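Local structure of protein adenylyltransferase VopS (Vibrio parahaemolyticus, 3LET) at residues Ala90-Tyr102 and Tyr225-Ile239. The protein transfers AMP from ATP to a specific threonine of host Rho GTPases, blocking their effector binding and so inhibiting actin assembly in infected cells. Residues are numbered along the deposited sequence; the frame is centred on the assembly and turned at random.
Sequences AVKSLAVRVVKDY and YRGPNISGGTLPSSI
Tyr-225 OH meets Asp-101 through one bridging water, 2.8 Å from the hydroxyl and donating to Asp-101 OD2 at 2.7 Å; the water lies in the plane of the ring. A second water likewise joins Tyr-102 OH to the backbone O of Pro-228, donating to that carbonyl at 2.8 Å. Two waters thus bridge helix 88-102 and the loop 225-237; the direct contacts are mostly apolar, with one cation-pi stack. Over one face of the Tyr-225 ring lies Arg-97, whose CB sits 3.8 Å from the ring centroid in a CH-pi contact. Bends at chi2 (-50°) and chi3 (-72°) fold the arginine back, so that its guanidinium stacks off-centre on the same ring, planes 27° apart, with CZ 4.3 Å from the centroid. A long, flat-ended arginine suits this partly exposed place: its methylenes and its cation both use the aromatic face. Backbone N of Gly-227 lies over the opposite face. Deeper in, Leu-94 sends CD1 to the edge of the tyrosine, 3.6 Å from OH, and also against Pro-228 CD, which Val-98 CG2 meets too. Beta-branched Ile-239 reaches the helix with two arms: CG2 packs on Leu-94 CB, while CD1 rests near Leu-94 CA, 3.8 Å away. Its knob fills the hole formed by Ala-90, Ser-93, Leu-94 and Arg-97, where small Ala-90 and Ser-93 leave room. Two residues earlier, Ser-237 occupies the N-cap of helix 238-255, its OG bonded to Gly-240 N and to Glu-127 of helix 113-139. Away from the residues that probably bind ATP, a helix of the N-terminal VopS region is thereby joined to the Fic domain through knob-into-hole packing at the capped start of a Fic-domain helix.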
loop_
_atom_site.group_PDB
_atom_site.type_symbol
_atom_site.label_atom_id
_atom_site.label_comp_id
_atom_site.label_asym_id
_atom_site.label_seq_id
_atom_site.Cartn_x
_atom_site.Cartn_y
_atom_site.Cartn_z
ATOM N N ALA A 90 2.812 -6.208 6.033
ATOM C CA ALA A 90 2.417 -4.821 5.801
ATOM C C ALA A 90 1.904 -4.204 7.108
ATOM O O ALA A 90 2.218 -3.051 7.424
ATOM C CB ALA A 90 1.354 -4.729 4.708
ATOM N N VAL A 91 1.131 -4.957 7.873
ATOM C CA VAL A 91 0.572 -4.368 9.095
ATOM C C VAL A 91 1.695 -4.110 10.100
ATOM O O VAL A 91 1.686 -3.113 10.822
ATOM C CB VAL A 91 -0.583 -5.186 9.711
ATOM C CG1 VAL A 91 -0.113 -6.512 10.256
ATOM C CG2 VAL A 91 -1.259 -4.368 10.819
ATOM N N LYS A 92 2.676 -4.998 10.139
ATOM C CA LYS A 92 3.818 -4.759 11.019
ATOM C C LYS A 92 4.564 -3.488 10.615
ATOM O O LYS A 92 5.011 -2.731 11.464
ATOM C CB LYS A 92 4.758 -5.954 11.027
ATOM C CG LYS A 92 6.036 -5.670 11.829
ATOM C CD LYS A 92 6.792 -6.935 12.197
ATOM C CE LYS A 92 7.981 -6.611 13.111
ATOM N NZ LYS A 92 8.617 -7.827 13.709
ATOM N N SER A 93 4.752 -3.263 9.309
ATOM C CA SER A 93 5.515 -2.096 8.850
ATOM C C SER A 93 4.760 -0.848 9.267
ATOM O O SER A 93 5.359 0.154 9.689
ATOM C CB SER A 93 5.655 -2.063 7.304
ATOM O OG SER A 93 6.167 -3.275 6.812
ATOM N N LEU A 94 3.439 -0.894 9.074
ATOM C CA LEU A 94 2.586 0.242 9.367
ATOM C C LEU A 94 2.600 0.502 10.868
ATOM O O LEU A 94 2.671 1.624 11.309
ATOM C CB LEU A 94 1.121 -0.035 8.909
ATOM C CG LEU A 94 0.149 1.116 9.199
ATOM C CD1 LEU A 94 0.654 2.446 8.663
ATOM C CD2 LEU A 94 -1.236 0.811 8.600
ATOM N N ALA A 95 2.475 -0.560 11.639
ATOM C CA ALA A 95 2.384 -0.440 13.094
ATOM C C ALA A 95 3.647 0.273 13.624
ATOM O O ALA A 95 3.576 1.161 14.477
ATOM C CB ALA A 95 2.239 -1.836 13.707
ATOM N N VAL A 96 4.808 -0.124 13.113
ATOM C CA VAL A 96 6.069 0.509 13.528
ATOM C C VAL A 96 6.087 1.997 13.255
ATOM O O VAL A 96 6.553 2.785 14.098
ATOM C CB VAL A 96 7.280 -0.121 12.792
ATOM C CG1 VAL A 96 8.549 0.643 13.125
ATOM C CG2 VAL A 96 7.402 -1.594 13.196
ATOM N N ARG A 97 5.589 2.406 12.079
ATOM C CA ARG A 97 5.600 3.843 11.726
ATOM C C ARG A 97 4.603 4.657 12.553
ATOM O O ARG A 97 4.889 5.803 12.925
ATOM C CB ARG A 97 5.281 4.051 10.228
ATOM C CG ARG A 97 6.309 3.470 9.292
ATOM C CD ARG A 97 7.721 3.892 9.658
ATOM N NE ARG A 97 7.979 5.297 9.357
ATOM C CZ ARG A 97 8.605 5.740 8.267
ATOM N NH1 ARG A 97 9.043 4.890 7.346
ATOM N NH2 ARG A 97 8.793 7.043 8.102
ATOM N N VAL A 98 3.441 4.073 12.850
ATOM C CA VAL A 98 2.441 4.748 13.669
ATOM C C VAL A 98 2.986 4.902 15.087
ATOM O O VAL A 98 2.844 5.958 15.707
ATOM C CB VAL A 98 1.104 3.971 13.621
ATOM C CG1 VAL A 98 0.137 4.385 14.746
ATOM C CG2 VAL A 98 0.444 4.206 12.223
ATOM N N VAL A 99 3.634 3.858 15.586
ATOM C CA VAL A 99 4.238 3.920 16.943
ATOM C C VAL A 99 5.324 4.985 17.000
ATOM O O VAL A 99 5.435 5.748 17.972
ATOM C CB VAL A 99 4.854 2.562 17.347
ATOM C CG1 VAL A 99 5.784 2.721 18.607
ATOM C CG2 VAL A 99 3.759 1.588 17.635
ATOM N N LYS A 100 6.137 5.057 15.957
ATOM C CA LYS A 100 7.161 6.101 15.903
ATOM C C LYS A 100 6.523 7.473 15.919
ATOM O O LYS A 100 7.060 8.399 16.531
ATOM C CB LYS A 100 8.074 5.933 14.663
ATOM C CG LYS A 100 9.066 4.774 14.818
ATOM C CD LYS A 100 9.901 4.545 13.561
ATOM C CE LYS A 100 10.938 3.441 13.762
ATOM N NZ LYS A 100 12.078 3.880 14.609
ATOM N N ASP A 101 5.382 7.621 15.252
ATOM C CA ASP A 101 4.790 8.952 15.073
ATOM C C ASP A 101 3.915 9.357 16.236
ATOM O O ASP A 101 3.836 10.536 16.556
ATOM C CB ASP A 101 3.926 9.010 13.804
ATOM C CG ASP A 101 4.763 9.044 12.530
ATOM O OD1 ASP A 101 6.002 9.163 12.652
ATOM O OD2 ASP A 101 4.183 8.957 11.416
ATOM N N TYR A 102 3.247 8.382 16.851
ATOM C CA TYR A 102 2.208 8.670 17.843
ATOM C C TYR A 102 2.495 8.068 19.215
ATOM O O TYR A 102 1.805 8.376 20.176
ATOM C CB TYR A 102 0.881 8.082 17.383
ATOM C CG TYR A 102 0.299 8.762 16.171
ATOM C CD1 TYR A 102 -0.469 9.912 16.301
ATOM C CD2 TYR A 102 0.503 8.240 14.895
ATOM C CE1 TYR A 102 -1.031 10.533 15.193
ATOM C CE2 TYR A 102 -0.050 8.865 13.764
ATOM C CZ TYR A 102 -0.817 10.008 13.935
ATOM O OH TYR A 102 -1.365 10.633 12.844
ATOM N N TYR A 225 7.298 7.696 3.276
ATOM C CA TYR A 225 6.119 7.234 4.017
ATOM C C TYR A 225 5.035 8.297 4.123
ATOM O O TYR A 225 5.303 9.445 4.477
ATOM C CB TYR A 225 6.543 6.838 5.427
ATOM C CG TYR A 225 5.412 6.536 6.390
ATOM C CD1 TYR A 225 4.685 5.364 6.278
ATOM C CD2 TYR A 225 5.101 7.410 7.422
ATOM C CE1 TYR A 225 3.678 5.073 7.166
ATOM C CE2 TYR A 225 4.091 7.130 8.324
ATOM C CZ TYR A 225 3.382 5.954 8.189
ATOM O OH TYR A 225 2.384 5.623 9.066
ATOM N N ARG A 226 3.806 7.908 3.813
ATOM C CA ARG A 226 2.644 8.732 4.121
ATOM C C ARG A 226 1.777 7.952 5.103
ATOM O O ARG A 226 1.412 6.824 4.815
ATOM C CB ARG A 226 1.831 9.031 2.863
ATOM C CG ARG A 226 0.642 9.944 3.146
ATOM C CD ARG A 226 -0.258 10.131 1.940
ATOM N NE ARG A 226 -0.876 8.883 1.499
ATOM C CZ ARG A 226 -0.480 8.205 0.430
ATOM N NH1 ARG A 226 0.519 8.673 -0.317
ATOM N NH2 ARG A 226 -1.086 7.083 0.080
ATOM N N GLY A 227 1.481 8.514 6.267
ATOM C CA GLY A 227 0.721 7.792 7.284
ATOM C C GLY A 227 -0.790 7.907 7.086
ATOM O O GLY A 227 -1.237 8.621 6.210
ATOM N N PRO A 228 -1.579 7.198 7.910
ATOM C CA PRO A 228 -3.044 7.300 7.876
ATOM C C PRO A 228 -3.530 8.740 7.983
ATOM O O PRO A 228 -2.925 9.538 8.709
ATOM C CB PRO A 228 -3.482 6.526 9.123
ATOM C CG PRO A 228 -2.352 5.507 9.330
ATOM C CD PRO A 228 -1.106 6.282 8.978
ATOM N N ASN A 229 -4.613 9.071 7.282
ATOM C CA ASN A 229 -5.148 10.427 7.349
ATOM C C ASN A 229 -6.200 10.439 8.440
ATOM O O ASN A 229 -7.173 9.700 8.369
ATOM C CB ASN A 229 -5.747 10.870 6.001
ATOM C CG ASN A 229 -6.095 12.348 5.985
ATOM O OD1 ASN A 229 -6.826 12.830 6.853
ATOM N ND2 ASN A 229 -5.568 13.079 5.005
ATOM N N ILE A 230 -5.964 11.222 9.490
ATOM C CA ILE A 230 -6.917 11.308 10.597
ATOM C C ILE A 230 -7.492 12.719 10.686
ATOM O O ILE A 230 -8.070 13.102 11.707
ATOM C CB ILE A 230 -6.267 10.962 11.955
ATOM C CG1 ILE A 230 -5.111 11.917 12.262
ATOM C CG2 ILE A 230 -5.797 9.504 11.967
ATOM C CD1 ILE A 230 -4.549 11.754 13.672
ATOM N N SER A 231 -7.331 13.463 9.597
ATOM C CA SER A 231 -7.705 14.870 9.523
ATOM C C SER A 231 -8.962 15.112 8.709
ATOM O O SER A 231 -9.300 16.248 8.446
ATOM C CB SER A 231 -6.567 15.651 8.854
ATOM O OG SER A 231 -5.401 15.629 9.650
ATOM N N GLY A 232 -9.645 14.058 8.288
ATOM C CA GLY A 232 -10.800 14.213 7.419
ATOM C C GLY A 232 -10.585 13.629 6.026
ATOM O O GLY A 232 -11.541 13.234 5.357
ATOM N N GLY A 233 -9.334 13.571 5.586
ATOM C CA GLY A 233 -9.012 12.980 4.290
ATOM C C GLY A 233 -9.289 11.490 4.277
ATOM O O GLY A 233 -9.454 10.878 5.324
ATOM N N THR A 234 -9.351 10.897 3.093
ATOM C CA THR A 234 -9.611 9.458 2.993
ATOM C C THR A 234 -8.469 8.690 2.304
ATOM O O THR A 234 -8.572 7.476 2.128
ATOM C CB THR A 234 -10.939 9.163 2.253
ATOM O OG1 THR A 234 -10.927 9.819 0.984
ATOM C CG2 THR A 234 -12.136 9.651 3.064
ATOM N N LEU A 235 -7.391 9.380 1.936
ATOM C CA LEU A 235 -6.242 8.734 1.285
ATOM C C LEU A 235 -5.663 7.655 2.199
ATOM O O LEU A 235 -5.351 7.963 3.348
ATOM C CB LEU A 235 -5.123 9.747 1.057
ATOM C CG LEU A 235 -4.695 10.170 -0.348
ATOM C CD1 LEU A 235 -3.338 10.868 -0.244
ATOM C CD2 LEU A 235 -4.615 9.000 -1.300
ATOM N N PRO A 236 -5.500 6.415 1.696
ATOM C CA PRO A 236 -4.789 5.360 2.433
ATOM C C PRO A 236 -3.370 5.794 2.792
ATOM O O PRO A 236 -2.807 6.628 2.085
ATOM C CB PRO A 236 -4.729 4.217 1.427
ATOM C CG PRO A 236 -5.905 4.441 0.548
ATOM C CD PRO A 236 -6.013 5.915 0.407
ATOM N N SER A 237 -2.797 5.256 3.865
ATOM C CA SER A 237 -1.379 5.467 4.119
ATOM C C SER A 237 -0.646 4.863 2.931
ATOM O O SER A 237 -1.213 4.075 2.167
ATOM C CB SER A 237 -0.934 4.754 5.405
ATOM O OG SER A 237 -1.145 3.346 5.314
ATOM N N SER A 238 0.630 5.192 2.777
ATOM C CA SER A 238 1.381 4.631 1.679
ATOM C C SER A 238 1.463 3.126 1.863
ATOM O O SER A 238 1.299 2.353 0.905
ATOM C CB SER A 238 2.784 5.246 1.588
ATOM O OG SER A 238 3.476 5.183 2.822
ATOM N N ILE A 239 1.728 2.691 3.089
ATOM C CA ILE A 239 1.857 1.253 3.342
ATOM C C ILE A 239 0.513 0.528 3.164
ATOM O O ILE A 239 0.429 -0.573 2.595
ATOM C CB ILE A 239 2.377 1.041 4.765
ATOM C CG1 ILE A 239 3.808 1.590 4.864
ATOM C CG2 ILE A 239 2.291 -0.449 5.175
ATOM C CD1 ILE A 239 4.340 1.631 6.290
HETATM O O HOH W 1 1.926 7.544 11.003
HETATM O O HOH W 2 -0.741 9.505 10.384
#